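Local coordinates for protein alanine racemase (Corynebacterium glutamicum, PDB 2DY3) that binds pyridoxal-5'-phosphate as a member of the alanine racemase family, dimeric enzymes built from a TIM-barrel domain and a mostly beta C-terminal domain, at residues 2-7 with 354-359; 238-243 with 270-275; 114-119 with 149-154. All coordinates share one frame; numbering follows the deposited sequence.

Interaction 1: 2-7 with 354-359; sequences NLLTTK and GRTVRA
Leu4 O is held by two successive residues of the facing segment: the backbone N-H of Val357 reaches it with 2.9 Å between Val357 N and Leu4 O, while the CA-H of Thr356 leans on the same oxygen. Val357 O in turn accepts from Thr6 N, again at 2.9 Å, so Val357 spends both of its backbone groups on the residues flanking its partner Thr5. A third bond, Ala359 N to Thr6 O, also 2.9 Å long, is close to straight at 173°. Such a ladder illustrates parallel pairing, and here it sets the first strand of the chain, 4-8, beside the last, 357-360, in the mixed sheet of the beta domain; the N-terminus thus helps to build a domain otherwise formed late in the sequence. Ahead of the paired residues a water takes over, accepting from Leu4 N at 2.8 Å and donating to Arg355 O. The side chains of Leu4 and Thr356 lie alongside each other; Leu4 CG, anti to the backbone N (chi1 -176°), comes 3.5 Å from Thr356 CG2, and Leu4 CD2 is 3.2 Å from that methyl, a tight contact beside Trp238. Asn2 crosses Val357 at about a right angle, its ND2 3.8 Å from Val357 CG1 and equally close to CG2. On the face carrying Thr6 and Arg358, a second water lies 2.9 Å from Thr6 OG1 and accepts weakly from Arg358 NE, whose guanidinium also donates to Asn39 O. Arg355 forms salt bridges with Asp277 and Asp305 of its own chain and Glu64 of the second subunit.

Interaction 2: 238-243 with 270-275; sequences WEAKVS and VVPAGY
Ser243 and Val270 are joined through their backbones, Ser243 N donating to Val270 O at 2.9 Å with 150° at the hydrogen, and the CA-H of Val242 approaches that same oxygen. Val242 adds its side chain to this spot: with CG1 anti to the backbone N (chi1 180°), that methyl comes 3.3 Å from Val270 O, although the bond from CA to CB points away from the facing segment. Ser243 OG lies against the flank of Val270, 3.5 Å from CB and as near to CG1. The two segments belong to antiparallel neighbours, strands 236-247 and 267-271, in the mixed sheet of the C-terminal domain, and the pairing is lost where the second strand ends. There Pro272 is the centre of an inverse gamma turn, closed by Ala273 N bonding to Val271 O over 2.7 Å, which swings the chain off the strand. Before the turn, Ala240 CB meets Val271 CG2 at 3.6 Å; Val271 itself is nearly eclipsed, with chi1 only 12°, which may reflect strain or uncertain placement. Ala240 CB also touches the proline ring, standing 4.1 Å from Pro272 CG. Phe307 and Ile309 of strand 307-312 also pack against Val271. The second subunit reaches this corner as well, with its Ile81 on Pro272 and its Tyr346, a residue of the pyridoxal-5'-phosphate pocket, on Tyr275.

Interaction 3: 114-119 with 149-154; sequences AEHIRV and HIEVTG
Ile117 and His149 begin the backbone ladder with its shortest bond, Ile117 N to His149 O at 2.7 Å. From there the strands alternate donors and acceptors: Glu151 N gives to Ile117 O, Val119 N to Glu151 O, and Thr153 N to Val119 O, the last at 3.0 Å. CA-H groups of His116, Arg118, Ile150 and Val152 lean on the same carbonyl oxygens, the usual supplement to parallel pairing. Apolar contacts fill the face that bears Ile117, Val119, Ile150 and Val152. Val119 CG2 touches two methyls, 3.7 Å from Ile150 CG2 and 3.8 Å from Val152 CG2, and Leu109 of helix 103-110 covers Val119 and Ile150. At the start of the strands Ile117 and His149 run side by side, with Ile117 CD1 3.4 Å from His149 CD2; one face of that imidazole carries Ile150 CG1 over its centre. Polar and charged groups occupy the other face. Glu151, its CG anti to the backbone N (chi1 -180°) and its chain extended beyond, points the same way as Arg118, their flat ends turned 77° against each other, and a water links them, donating to Glu151 OE2 at 2.8 Å and accepting from Arg118 NH1. Arg118 is held more firmly elsewhere, by salt bridges to Asp97 and Glu76. The carboxylate also approaches the edge of the His116 ring, where a weak bond from NE2 is doubtful because the atoms are modelled too close. Strand 117-122, helix 134-146 and strand 150-156 together make a beta-alpha-beta unit, the repeating element of the TIM-barrel fold to which the N-terminal domain belongs.

How the interactions relate
Interactions 1 and 2 are neighbours in one sheet, their centres 10 Å apart, because strand 4-8 pairs with strand 236-247. Two probable backbone hydrogen bonds tie them, from Lys241 N to Leu3 O at 2.9 Å and from Glu239 N to Thr5 O at 3.0 Å, and Trp238 packs on Thr356. Both also touch the second subunit. Interaction 3 lies across the chain's centre in the barrel domain, 42 Å from interaction 1 and 49 Å from interaction 2, centre to centre. No residue of the three contacts belongs to the pocket of pyridoxal-5'-phosphate: side chains of Arg355, Val270 and Thr153 lie about 8, 11 and 14 Å from a bound copy of it.

Interaction 1: 2-7 with 354-359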
# COMPACT_ATOMS: atom_id res chain seq x y z
N ASN B 2 14.18 -11.86 5.81
CA ASN B 2 12.83 -11.32 5.83
C ASN B 2 11.78 -12.36 5.45
O ASN B 2 11.96 -13.14 4.52
CB ASN B 2 12.75 -10.12 4.88
CG ASN B 2 13.61 -8.98 5.36
OD1 ASN B 2 13.47 -8.52 6.50
ND2 ASN B 2 14.51 -8.50 4.50
N LEU B 3 10.66 -12.36 6.18
CA LEU B 3 9.59 -13.32 5.95
C LEU B 3 8.66 -12.96 4.79
O LEU B 3 7.94 -13.82 4.28
CB LEU B 3 8.75 -13.47 7.22
CG LEU B 3 9.47 -13.90 8.50
CD1 LEU B 3 8.53 -13.74 9.70
CD2 LEU B 3 9.94 -15.34 8.37
N LEU B 4 8.68 -11.70 4.38
CA LEU B 4 7.81 -11.26 3.30
C LEU B 4 8.56 -10.34 2.34
O LEU B 4 9.05 -9.29 2.73
CB LEU B 4 6.61 -10.52 3.90
CG LEU B 4 5.53 -10.04 2.93
CD1 LEU B 4 4.95 -11.25 2.20
CD2 LEU B 4 4.45 -9.28 3.69
N THR B 5 8.63 -10.74 1.08
CA THR B 5 9.35 -9.93 0.11
C THR B 5 8.81 -10.01 -1.31
O THR B 5 7.98 -10.86 -1.63
CB THR B 5 10.83 -10.37 0.03
OG1 THR B 5 10.92 -11.60 -0.69
CG2 THR B 5 11.41 -10.59 1.43
N THR B 6 9.29 -9.09 -2.14
CA THR B 6 8.96 -9.09 -3.55
C THR B 6 10.32 -9.22 -4.23
O THR B 6 11.24 -8.47 -3.92
CB THR B 6 8.30 -7.78 -4.02
OG1 THR B 6 9.06 -6.66 -3.54
CG2 THR B 6 6.86 -7.69 -3.51
N LYS B 7 10.45 -10.20 -5.12
CA LYS B 7 11.69 -10.40 -5.86
C LYS B 7 11.56 -9.63 -7.16
O LYS B 7 10.64 -9.88 -7.93
CB LYS B 7 11.90 -11.87 -6.23
CG LYS B 7 12.37 -12.79 -5.13
CD LYS B 7 12.60 -14.18 -5.74
CE LYS B 7 13.22 -15.15 -4.75
NZ LYS B 7 13.42 -16.50 -5.38
N GLY B 354 3.46 -2.58 3.12
CA GLY B 354 3.65 -2.86 4.54
C GLY B 354 4.99 -3.46 4.92
O GLY B 354 6.04 -2.85 4.70
N ARG B 355 4.96 -4.66 5.50
CA ARG B 355 6.19 -5.33 5.92
C ARG B 355 6.97 -5.93 4.74
O ARG B 355 8.12 -6.34 4.90
CB ARG B 355 5.88 -6.43 6.95
CG ARG B 355 5.72 -5.93 8.40
CD ARG B 355 4.53 -4.98 8.57
NE ARG B 355 3.24 -5.64 8.36
CZ ARG B 355 2.50 -6.17 9.32
NH1 ARG B 355 2.91 -6.14 10.59
NH2 ARG B 355 1.33 -6.73 9.02
N THR B 356 6.34 -5.97 3.57
CA THR B 356 6.98 -6.52 2.38
C THR B 356 8.29 -5.79 2.07
O THR B 356 8.30 -4.57 1.93
CB THR B 356 6.08 -6.39 1.14
OG1 THR B 356 5.89 -5.00 0.83
CG2 THR B 356 4.74 -7.02 1.38
N VAL B 357 9.37 -6.55 1.95
CA VAL B 357 10.66 -5.95 1.63
C VAL B 357 11.00 -6.24 0.17
O VAL B 357 10.76 -7.34 -0.33
CB VAL B 357 11.78 -6.52 2.53
CG1 VAL B 357 13.12 -5.92 2.13
CG2 VAL B 357 11.47 -6.21 3.98
N ARG B 358 11.56 -5.25 -0.50
CA ARG B 358 11.90 -5.39 -1.91
C ARG B 358 13.32 -5.92 -2.10
O ARG B 358 14.28 -5.33 -1.59
CB ARG B 358 11.72 -4.04 -2.60
CG ARG B 358 11.82 -4.05 -4.10
CD ARG B 358 11.52 -2.66 -4.69
NE ARG B 358 10.11 -2.29 -4.59
CZ ARG B 358 9.65 -1.26 -3.88
NH1 ARG B 358 10.49 -0.50 -3.19
NH2 ARG B 358 8.36 -0.98 -3.86
N ALA B 359 13.45 -7.03 -2.82
CA ALA B 359 14.76 -7.63 -3.10
C ALA B 359 14.96 -7.72 -4.61
O ALA B 359 14.06 -8.13 -5.35
CB ALA B 359 14.85 -9.00 -2.47
O HOH W 1 9.48 -9.26 5.57
O HOH W 2 7.74 -4.31 -4.51

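Interaction 2: 238-243 with 270-275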
# COMPACT_ATOMS: atom_id res chain seq x y z
N TRP B 238 5.92 -12.12 -5.54
CA TRP B 238 5.58 -11.79 -4.15
C TRP B 238 5.56 -13.13 -3.41
O TRP B 238 4.80 -14.03 -3.77
CB TRP B 238 4.20 -11.11 -4.08
CG TRP B 238 3.87 -10.44 -2.76
CD1 TRP B 238 4.76 -9.96 -1.84
CD2 TRP B 238 2.57 -10.12 -2.26
NE1 TRP B 238 4.09 -9.35 -0.81
CE2 TRP B 238 2.75 -9.43 -1.04
CE3 TRP B 238 1.27 -10.33 -2.73
CZ2 TRP B 238 1.67 -8.95 -0.29
CZ3 TRP B 238 0.20 -9.86 -1.98
CH2 TRP B 238 0.41 -9.17 -0.77
N GLU B 239 6.40 -13.27 -2.39
CA GLU B 239 6.47 -14.52 -1.65
C GLU B 239 6.73 -14.35 -0.16
O GLU B 239 7.38 -13.39 0.28
CB GLU B 239 7.56 -15.42 -2.26
CG GLU B 239 8.97 -14.90 -2.08
CD GLU B 239 10.00 -15.68 -2.90
OE1 GLU B 239 11.21 -15.44 -2.71
OE2 GLU B 239 9.61 -16.51 -3.74
N ALA B 240 6.22 -15.30 0.62
CA ALA B 240 6.38 -15.27 2.06
C ALA B 240 6.86 -16.62 2.55
O ALA B 240 6.72 -17.63 1.87
CB ALA B 240 5.05 -14.92 2.73
N LYS B 241 7.45 -16.63 3.73
CA LYS B 241 7.92 -17.86 4.33
C LYS B 241 6.90 -18.24 5.39
O LYS B 241 6.53 -17.40 6.22
CB LYS B 241 9.31 -17.66 4.93
CG LYS B 241 10.35 -17.27 3.88
CD LYS B 241 11.76 -17.50 4.36
CE LYS B 241 12.75 -17.37 3.21
NZ LYS B 241 14.16 -17.60 3.64
N VAL B 242 6.43 -19.48 5.35
CA VAL B 242 5.45 -19.96 6.31
C VAL B 242 6.00 -19.83 7.72
O VAL B 242 7.09 -20.30 8.02
CB VAL B 242 5.09 -21.43 6.03
CG1 VAL B 242 4.06 -21.93 7.05
CG2 VAL B 242 4.56 -21.57 4.61
N SER B 243 5.23 -19.18 8.59
CA SER B 243 5.67 -18.98 9.97
C SER B 243 5.37 -20.18 10.85
O SER B 243 6.16 -20.53 11.72
CB SER B 243 5.00 -17.74 10.55
OG SER B 243 3.60 -17.89 10.55
N VAL B 270 0.42 -20.95 8.29
CA VAL B 270 0.25 -19.51 8.44
C VAL B 270 1.32 -18.80 7.62
O VAL B 270 2.50 -19.13 7.72
CB VAL B 270 0.38 -19.09 9.92
CG1 VAL B 270 0.15 -17.59 10.05
CG2 VAL B 270 -0.63 -19.85 10.77
N VAL B 271 0.91 -17.86 6.78
CA VAL B 271 1.88 -17.11 6.00
C VAL B 271 1.81 -15.67 6.48
O VAL B 271 0.74 -15.06 6.51
CB VAL B 271 1.62 -17.25 4.46
CG1 VAL B 271 0.27 -17.87 4.22
CG2 VAL B 271 1.75 -15.91 3.77
N PRO B 272 2.96 -15.12 6.89
CA PRO B 272 3.16 -13.76 7.41
C PRO B 272 2.87 -12.61 6.46
O PRO B 272 3.76 -11.82 6.15
CB PRO B 272 4.62 -13.79 7.87
CG PRO B 272 5.25 -14.67 6.85
CD PRO B 272 4.25 -15.82 6.77
N ALA B 273 1.62 -12.51 6.01
CA ALA B 273 1.19 -11.43 5.12
C ALA B 273 -0.30 -11.19 5.37
O ALA B 273 -1.10 -12.13 5.31
CB ALA B 273 1.43 -11.81 3.67
N GLY B 274 -0.66 -9.93 5.66
CA GLY B 274 -2.05 -9.57 5.93
C GLY B 274 -2.50 -8.34 5.15
O GLY B 274 -1.75 -7.83 4.32
N TYR B 275 -3.71 -7.84 5.39
CA TYR B 275 -4.17 -6.68 4.63
C TYR B 275 -3.32 -5.44 4.84
O TYR B 275 -3.37 -4.50 4.04
CB TYR B 275 -5.66 -6.35 4.90
CG TYR B 275 -6.08 -6.20 6.34
CD1 TYR B 275 -6.61 -7.28 7.04
CD2 TYR B 275 -5.98 -4.98 6.99
CE1 TYR B 275 -7.03 -7.14 8.36
CE2 TYR B 275 -6.38 -4.83 8.30
CZ TYR B 275 -6.91 -5.91 8.98
OH TYR B 275 -7.34 -5.75 10.27

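Interaction 3: 114-119 with 149-154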
# COMPACT_ATOMS: atom_id res chain seq x y z
N ALA B 114 11.49 31.89 -16.41
CA ALA B 114 12.56 30.91 -16.51
C ALA B 114 13.03 30.97 -17.95
O ALA B 114 12.24 31.25 -18.85
CB ALA B 114 12.04 29.52 -16.18
N GLU B 115 14.32 30.72 -18.17
CA GLU B 115 14.91 30.77 -19.50
C GLU B 115 14.20 29.98 -20.60
O GLU B 115 13.71 30.57 -21.57
CB GLU B 115 16.38 30.34 -19.43
CG GLU B 115 16.61 29.08 -18.60
CD GLU B 115 18.07 28.71 -18.46
OE1 GLU B 115 18.70 28.34 -19.49
OE2 GLU B 115 18.60 28.79 -17.33
N HIS B 116 14.14 28.66 -20.46
CA HIS B 116 13.51 27.82 -21.47
C HIS B 116 12.70 26.68 -20.85
O HIS B 116 13.27 25.70 -20.38
CB HIS B 116 14.58 27.28 -22.41
CG HIS B 116 14.09 26.27 -23.39
ND1 HIS B 116 13.76 24.98 -23.02
CD2 HIS B 116 13.87 26.35 -24.72
CE1 HIS B 116 13.37 24.31 -24.09
NE2 HIS B 116 13.42 25.11 -25.14
N ILE B 117 11.38 26.82 -20.88
CA ILE B 117 10.48 25.83 -20.30
C ILE B 117 9.91 24.82 -21.30
O ILE B 117 9.16 25.20 -22.20
CB ILE B 117 9.31 26.54 -19.58
CG1 ILE B 117 9.87 27.52 -18.54
CG2 ILE B 117 8.39 25.52 -18.92
CD1 ILE B 117 8.84 28.50 -18.01
N ARG B 118 10.25 23.55 -21.13
CA ARG B 118 9.75 22.49 -22.00
C ARG B 118 8.39 22.01 -21.50
O ARG B 118 8.25 21.61 -20.34
CB ARG B 118 10.73 21.30 -22.04
CG ARG B 118 11.94 21.49 -22.98
CD ARG B 118 13.02 20.44 -22.76
NE ARG B 118 12.53 19.07 -22.99
CZ ARG B 118 12.38 18.53 -24.19
NH1 ARG B 118 12.67 19.22 -25.29
NH2 ARG B 118 11.91 17.29 -24.30
N VAL B 119 7.39 22.06 -22.38
CA VAL B 119 6.06 21.62 -22.02
C VAL B 119 5.47 20.69 -23.09
O VAL B 119 5.89 20.70 -24.25
CB VAL B 119 5.08 22.82 -21.85
CG1 VAL B 119 5.58 23.77 -20.78
CG2 VAL B 119 4.90 23.54 -23.17
N HIS B 149 9.90 32.14 -23.93
CA HIS B 149 10.58 31.18 -23.07
C HIS B 149 9.99 29.78 -23.02
O HIS B 149 10.57 28.89 -22.43
CB HIS B 149 10.66 31.73 -21.65
CG HIS B 149 9.33 31.89 -21.00
ND1 HIS B 149 8.31 32.64 -21.55
CD2 HIS B 149 8.85 31.42 -19.82
CE1 HIS B 149 7.26 32.62 -20.75
NE2 HIS B 149 7.57 31.89 -19.69
N ILE B 150 8.83 29.58 -23.64
CA ILE B 150 8.20 28.26 -23.61
C ILE B 150 8.37 27.48 -24.91
O ILE B 150 8.09 27.99 -25.98
CB ILE B 150 6.69 28.37 -23.32
CG1 ILE B 150 6.47 28.90 -21.90
CG2 ILE B 150 6.04 27.02 -23.50
CD1 ILE B 150 5.01 29.09 -21.58
N GLU B 151 8.83 26.24 -24.81
CA GLU B 151 8.97 25.41 -25.99
C GLU B 151 8.00 24.24 -25.93
O GLU B 151 8.14 23.34 -25.09
CB GLU B 151 10.39 24.85 -26.13
CG GLU B 151 10.53 23.99 -27.39
CD GLU B 151 11.74 23.08 -27.39
OE1 GLU B 151 11.86 22.27 -28.34
OE2 GLU B 151 12.58 23.15 -26.47
N VAL B 152 7.00 24.25 -26.79
CA VAL B 152 6.03 23.17 -26.83
C VAL B 152 6.68 22.05 -27.62
O VAL B 152 6.79 22.13 -28.84
CB VAL B 152 4.73 23.61 -27.52
CG1 VAL B 152 3.78 22.43 -27.64
CG2 VAL B 152 4.08 24.74 -26.71
N THR B 153 7.11 21.00 -26.93
CA THR B 153 7.77 19.87 -27.57
C THR B 153 6.81 18.97 -28.32
O THR B 153 7.23 18.16 -29.15
CB THR B 153 8.52 19.02 -26.54
OG1 THR B 153 9.26 18.00 -27.24
CG2 THR B 153 7.54 18.36 -25.57
N GLY B 154 5.52 19.10 -28.02
CA GLY B 154 4.50 18.30 -28.67
C GLY B 154 3.25 18.19 -27.83
O GLY B 154 3.06 18.95 -26.87
O HOH W 3 14.85 21.61 -25.77